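Local coordinates for uncharacterized protein (Methanothermobacter thermautotrophicus, PDB 1L1S) that is of unknown function but belongs to the DsrE/DsrF-like family, whose better-known relatives take part in sulfur-transfer chemistry, at residues D3-E15 against S34-V48. Sequence-based numbering, arbitrary orientation.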
loop_
_atom_site.group_PDB
_atom_site.type_symbol
_atom_site.label_atom_id
_atom_site.label_comp_id
_atom_site.label_asym_id
_atom_site.label_seq_id
_atom_site.Cartn_x
_atom_site.Cartn_y
_atom_site.Cartn_z
ATOM N N ASP A 3 19.044 -10.203 -8.577
ATOM C CA ASP A 3 18.281 -9.171 -9.333
ATOM C C ASP A 3 17.177 -8.522 -8.485
ATOM O O ASP A 3 17.464 -7.831 -7.502
ATOM C CB ASP A 3 17.649 -9.793 -10.575
ATOM C CG ASP A 3 17.626 -8.846 -11.753
ATOM O OD1 ASP A 3 16.841 -9.088 -12.691
ATOM O OD2 ASP A 3 18.402 -7.868 -11.751
ATOM N N TYR A 4 15.917 -8.747 -8.858
ATOM C CA TYR A 4 14.806 -8.139 -8.131
ATOM C C TYR A 4 14.474 -8.790 -6.798
ATOM O O TYR A 4 14.542 -10.011 -6.640
ATOM C CB TYR A 4 13.546 -8.101 -8.995
ATOM C CG TYR A 4 13.700 -7.282 -10.246
ATOM C CD1 TYR A 4 13.907 -7.897 -11.478
ATOM C CD2 TYR A 4 13.650 -5.891 -10.203
ATOM C CE1 TYR A 4 14.056 -7.147 -12.647
ATOM C CE2 TYR A 4 13.800 -5.131 -11.359
ATOM C CZ TYR A 4 14.000 -5.768 -12.579
ATOM O OH TYR A 4 14.129 -5.037 -13.733
ATOM N N ARG A 5 14.113 -7.942 -5.844
ATOM C CA ARG A 5 13.760 -8.375 -4.498
ATOM C C ARG A 5 12.497 -7.635 -4.096
ATOM O O ARG A 5 12.445 -6.398 -4.129
ATOM C CB ARG A 5 14.888 -8.032 -3.530
ATOM C CG ARG A 5 16.203 -8.744 -3.817
ATOM C CD ARG A 5 17.287 -8.156 -2.934
ATOM N NE ARG A 5 17.418 -6.731 -3.209
ATOM C CZ ARG A 5 18.106 -5.879 -2.458
ATOM N NH1 ARG A 5 18.737 -6.303 -1.372
ATOM N NH2 ARG A 5 18.152 -4.600 -2.800
ATOM N N VAL A 6 11.481 -8.386 -3.700
ATOM C CA VAL A 6 10.218 -7.778 -3.327
ATOM C C VAL A 6 9.522 -8.475 -2.168
ATOM O O VAL A 6 9.518 -9.703 -2.055
ATOM C CB VAL A 6 9.265 -7.728 -4.563
ATOM C CG1 VAL A 6 9.231 -9.062 -5.235
ATOM C CG2 VAL A 6 7.851 -7.317 -4.154
ATOM N N VAL A 7 8.929 -7.665 -1.304
ATOM C CA VAL A 7 8.198 -8.171 -0.165
ATOM C C VAL A 7 6.744 -7.706 -0.268
ATOM O O VAL A 7 6.469 -6.505 -0.457
ATOM C CB VAL A 7 8.827 -7.674 1.176
ATOM C CG1 VAL A 7 8.935 -6.164 1.183
ATOM C CG2 VAL A 7 7.983 -8.131 2.352
ATOM N N PHE A 8 5.826 -8.667 -0.178
ATOM C CA PHE A 8 4.392 -8.390 -0.223
ATOM C C PHE A 8 3.875 -8.227 1.181
ATOM O O PHE A 8 4.403 -8.814 2.122
ATOM C CB PHE A 8 3.609 -9.508 -0.892
ATOM C CG PHE A 8 3.757 -9.546 -2.380
ATOM C CD1 PHE A 8 4.883 -10.098 -2.961
ATOM C CD2 PHE A 8 2.749 -9.041 -3.203
ATOM C CE1 PHE A 8 5.011 -10.155 -4.356
ATOM C CE2 PHE A 8 2.858 -9.091 -4.594
ATOM C CZ PHE A 8 3.988 -9.650 -5.171
ATOM N N HIS A 9 2.828 -7.431 1.307
ATOM C CA HIS A 9 2.230 -7.132 2.596
ATOM C C HIS A 9 0.748 -7.434 2.549
ATOM O O HIS A 9 0.037 -6.918 1.699
ATOM C CB HIS A 9 2.485 -5.648 2.893
ATOM C CG HIS A 9 1.676 -5.072 4.012
ATOM N ND1 HIS A 9 1.743 -3.735 4.346
ATOM C CD2 HIS A 9 0.773 -5.624 4.856
ATOM C CE1 HIS A 9 0.915 -3.487 5.344
ATOM N NE2 HIS A 9 0.313 -4.615 5.673
ATOM N N ILE A 10 0.294 -8.296 3.446
ATOM C CA ILE A 10 -1.125 -8.605 3.531
ATOM C C ILE A 10 -1.533 -8.652 5.004
ATOM O O ILE A 10 -0.876 -9.295 5.814
ATOM C CB ILE A 10 -1.448 -9.934 2.834
ATOM C CG1 ILE A 10 -2.958 -10.132 2.785
ATOM C CG2 ILE A 10 -0.755 -11.103 3.534
ATOM C CD1 ILE A 10 -3.347 -11.360 1.992
ATOM N N ASP A 11 -2.593 -7.935 5.360
ATOM C CA ASP A 11 -3.058 -7.936 6.740
ATOM C C ASP A 11 -4.557 -8.223 6.871
ATOM O O ASP A 11 -5.168 -7.935 7.899
ATOM C CB ASP A 11 -2.688 -6.612 7.438
ATOM C CG ASP A 11 -3.140 -5.372 6.656
ATOM O OD1 ASP A 11 -2.524 -4.294 6.843
ATOM O OD2 ASP A 11 -4.104 -5.458 5.867
ATOM N N GLU A 12 -5.138 -8.795 5.825
ATOM C CA GLU A 12 -6.562 -9.148 5.816
ATOM C C GLU A 12 -6.631 -10.588 5.324
ATOM O O GLU A 12 -5.660 -11.093 4.764
ATOM C CB GLU A 12 -7.339 -8.234 4.850
ATOM C CG GLU A 12 -7.080 -6.743 5.089
ATOM C CD GLU A 12 -7.572 -5.841 3.953
ATOM O OE1 GLU A 12 -8.770 -5.474 3.943
ATOM O OE2 GLU A 12 -6.753 -5.501 3.066
ATOM N N ASP A 13 -7.760 -11.257 5.531
ATOM C CA ASP A 13 -7.877 -12.634 5.064
ATOM C C ASP A 13 -9.112 -12.872 4.199
ATOM O O ASP A 13 -9.486 -14.016 3.945
ATOM C CB ASP A 13 -7.846 -13.614 6.244
ATOM C CG ASP A 13 -9.057 -13.486 7.155
ATOM O OD1 ASP A 13 -9.655 -12.395 7.224
ATOM O OD2 ASP A 13 -9.398 -14.483 7.829
ATOM N N ASP A 14 -9.741 -11.791 3.743
ATOM C CA ASP A 14 -10.906 -11.932 2.876
ATOM C C ASP A 14 -10.426 -12.594 1.579
ATOM O O ASP A 14 -9.331 -12.304 1.075
ATOM C CB ASP A 14 -11.565 -10.566 2.614
ATOM C CG ASP A 14 -10.708 -9.644 1.773
ATOM O OD1 ASP A 14 -10.808 -9.708 0.528
ATOM O OD2 ASP A 14 -9.930 -8.853 2.359
ATOM N N GLU A 15 -11.243 -13.510 1.068
ATOM C CA GLU A 15 -10.909 -14.266 -0.129
ATOM C C GLU A 15 -10.312 -13.481 -1.306
ATOM O O GLU A 15 -9.181 -13.734 -1.716
ATOM C CB GLU A 15 -12.146 -15.069 -0.571
ATOM C CG GLU A 15 -12.010 -15.740 -1.926
ATOM C CD GLU A 15 -12.751 -17.075 -2.023
ATOM O OE1 GLU A 15 -13.011 -17.514 -3.158
ATOM O OE2 GLU A 15 -13.060 -17.692 -0.977
ATOM N N SER A 34 14.561 -12.976 -12.851
ATOM C CA SER A 34 15.081 -13.318 -11.537
ATOM C C SER A 34 14.486 -12.454 -10.422
ATOM O O SER A 34 14.671 -11.231 -10.399
ATOM C CB SER A 34 16.598 -13.148 -11.546
ATOM O OG SER A 34 17.123 -13.226 -10.236
ATOM N N VAL A 35 13.773 -13.086 -9.496
ATOM C CA VAL A 35 13.190 -12.335 -8.397
ATOM C C VAL A 35 13.084 -13.126 -7.112
ATOM O O VAL A 35 12.688 -14.291 -7.097
ATOM C CB VAL A 35 11.788 -11.806 -8.731
ATOM C CG1 VAL A 35 10.817 -12.965 -8.961
ATOM C CG2 VAL A 35 11.304 -10.926 -7.598
ATOM N N ARG A 36 13.447 -12.458 -6.030
ATOM C CA ARG A 36 13.383 -13.042 -4.712
ATOM C C ARG A 36 12.110 -12.456 -4.083
ATOM O O ARG A 36 11.914 -11.237 -4.066
ATOM C CB ARG A 36 14.634 -12.645 -3.936
ATOM C CG ARG A 36 14.751 -13.275 -2.581
ATOM C CD ARG A 36 16.127 -13.022 -2.014
ATOM N NE ARG A 36 16.211 -13.506 -0.641
ATOM C CZ ARG A 36 17.142 -13.132 0.223
ATOM N NH1 ARG A 36 18.082 -12.267 -0.145
ATOM N NH2 ARG A 36 17.112 -13.602 1.464
ATOM N N ILE A 37 11.237 -13.328 -3.589
ATOM C CA ILE A 37 9.983 -12.875 -3.004
ATOM C C ILE A 37 9.700 -13.308 -1.565
ATOM O O ILE A 37 9.879 -14.474 -1.214
ATOM C CB ILE A 37 8.775 -13.378 -3.812
ATOM C CG1 ILE A 37 8.927 -13.049 -5.300
ATOM C CG2 ILE A 37 7.497 -12.758 -3.255
ATOM C CD1 ILE A 37 7.722 -13.524 -6.141
ATOM N N GLU A 38 9.207 -12.364 -0.760
ATOM C CA GLU A 38 8.803 -12.642 0.611
ATOM C C GLU A 38 7.399 -12.108 0.813
ATOM O O GLU A 38 7.053 -11.045 0.304
ATOM C CB GLU A 38 9.734 -11.989 1.628
ATOM C CG GLU A 38 11.152 -12.542 1.603
ATOM C CD GLU A 38 11.966 -12.101 2.807
ATOM O OE1 GLU A 38 11.667 -11.016 3.362
ATOM O OE2 GLU A 38 12.906 -12.836 3.187
ATOM N N VAL A 39 6.588 -12.859 1.546
ATOM C CA VAL A 39 5.220 -12.460 1.831
ATOM C C VAL A 39 5.057 -12.319 3.346
ATOM O O VAL A 39 5.148 -13.304 4.093
ATOM C CB VAL A 39 4.210 -13.499 1.312
ATOM C CG1 VAL A 39 2.811 -13.068 1.649
ATOM C CG2 VAL A 39 4.345 -13.667 -0.189
ATOM N N VAL A 40 4.820 -11.085 3.783
ATOM C CA VAL A 40 4.643 -10.781 5.188
ATOM C C VAL A 40 3.164 -10.601 5.493
ATOM O O VAL A 40 2.506 -9.694 4.968
ATOM C CB VAL A 40 5.384 -9.486 5.583
ATOM C CG1 VAL A 40 5.148 -9.183 7.072
ATOM C CG2 VAL A 40 6.867 -9.625 5.296
ATOM N N ALA A 41 2.655 -11.467 6.359
ATOM C CA ALA A 41 1.259 -11.438 6.736
ATOM C C ALA A 41 1.121 -11.207 8.229
ATOM O O ALA A 41 1.778 -11.886 9.027
ATOM C CB ALA A 41 0.605 -12.756 6.363
ATOM N N TYR A 42 0.299 -10.238 8.616
ATOM C CA TYR A 42 0.069 -10.006 10.034
ATOM C C TYR A 42 -1.413 -9.715 10.255
ATOM O O TYR A 42 -2.179 -9.661 9.295
ATOM C CB TYR A 42 0.994 -8.908 10.590
ATOM C CG TYR A 42 0.883 -7.526 9.977
ATOM C CD1 TYR A 42 -0.126 -6.643 10.370
ATOM C CD2 TYR A 42 1.821 -7.082 9.045
ATOM C CE1 TYR A 42 -0.192 -5.342 9.853
ATOM C CE2 TYR A 42 1.763 -5.781 8.517
ATOM C CZ TYR A 42 0.755 -4.919 8.927
ATOM O OH TYR A 42 0.687 -3.634 8.408
ATOM N N SER A 43 -1.812 -9.556 11.513
ATOM C CA SER A 43 -3.210 -9.350 11.872
ATOM C C SER A 43 -4.010 -10.499 11.263
ATOM O O SER A 43 -3.538 -11.640 11.222
ATOM C CB SER A 43 -3.722 -8.006 11.355
ATOM O OG SER A 43 -5.090 -7.813 11.707
HETATM N N MSE A 44 -5.204 -10.208 10.767
HETATM C CA MSE A 44 -6.051 -11.240 10.185
HETATM C C MSE A 44 -5.333 -11.993 9.074
HETATM O O MSE A 44 -5.625 -13.158 8.807
HETATM C CB MSE A 44 -7.336 -10.608 9.655
HETATM C CG MSE A 44 -8.201 -10.015 10.763
HETATM SE SE MSE A 44 -8.598 -11.378 12.104
HETATM C CE MSE A 44 -9.984 -12.318 11.099
ATOM N N GLY A 45 -4.387 -11.314 8.436
ATOM C CA GLY A 45 -3.622 -11.929 7.367
ATOM C C GLY A 45 -2.894 -13.209 7.756
ATOM O O GLY A 45 -2.663 -14.072 6.912
ATOM N N VAL A 46 -2.522 -13.368 9.020
ATOM C CA VAL A 46 -1.822 -14.599 9.374
ATOM C C VAL A 46 -2.693 -15.853 9.246
ATOM O O VAL A 46 -2.166 -16.958 9.071
ATOM C CB VAL A 46 -1.225 -14.529 10.780
ATOM C CG1 VAL A 46 -0.261 -13.352 10.851
ATOM C CG2 VAL A 46 -2.321 -14.418 11.820
ATOM N N ASN A 47 -4.012 -15.697 9.320
ATOM C CA ASN A 47 -4.888 -16.855 9.187
ATOM C C ASN A 47 -4.602 -17.588 7.878
ATOM O O ASN A 47 -4.852 -18.780 7.753
ATOM C CB ASN A 47 -6.361 -16.439 9.246
ATOM C CG ASN A 47 -6.746 -15.877 10.600
ATOM O OD1 ASN A 47 -6.193 -16.279 11.622
ATOM N ND2 ASN A 47 -7.707 -14.957 10.618
ATOM N N VAL A 48 -4.055 -16.868 6.905
ATOM C CA VAL A 48 -3.729 -17.468 5.623
ATOM C C VAL A 48 -2.565 -18.444 5.731
ATOM O O VAL A 48 -2.431 -19.358 4.913
ATOM C CB VAL A 48 -3.372 -16.388 4.585
ATOM C CG1 VAL A 48 -2.681 -17.025 3.389
ATOM C CG2 VAL A 48 -4.641 -15.674 4.134
#
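The ring of Y42, the first residue past strand 35-41, is met by H9 of strand 4-10 and by D11, just past that strand's end. H9 NE2 donates to D11 OD1 (3.1 Å), which it reaches from above the carboxylate plane, and NE2 also lies 2.9 Å from Y42 OH, the two rings inclined at 32°. D11 CB sits over one face of the Y42 ring, 4.1 Å from its centroid, a CH-pi contact. A chi1 of 166°, with CG anti to the backbone N, places the H9 imidazole beside the Y42 hydroxyl, while ND1 bonds Y110 OH. With an alanine in place of H9, D11 OD1 and Y110 OH would probably lose these bonds, and one flank of the Y42 ring its packing. Eight backbone bonds, from Y4 N-S34 O to Y42 N-I10 O, establish the parallel pairing. V7 CG2 and V40 CG2 touch tightly at 3.5 Å on the face bearing H9; across the sheet, I37 CG2 meets the edge of the F8 ring at CD1 (3.7 Å). This is the strand pair of a beta-alpha-beta unit: connecting helix 15-31 covers V6 and F8, helix 96-105 packs on H9 and V40, and strands 109-111 and 68-72 flank the pair.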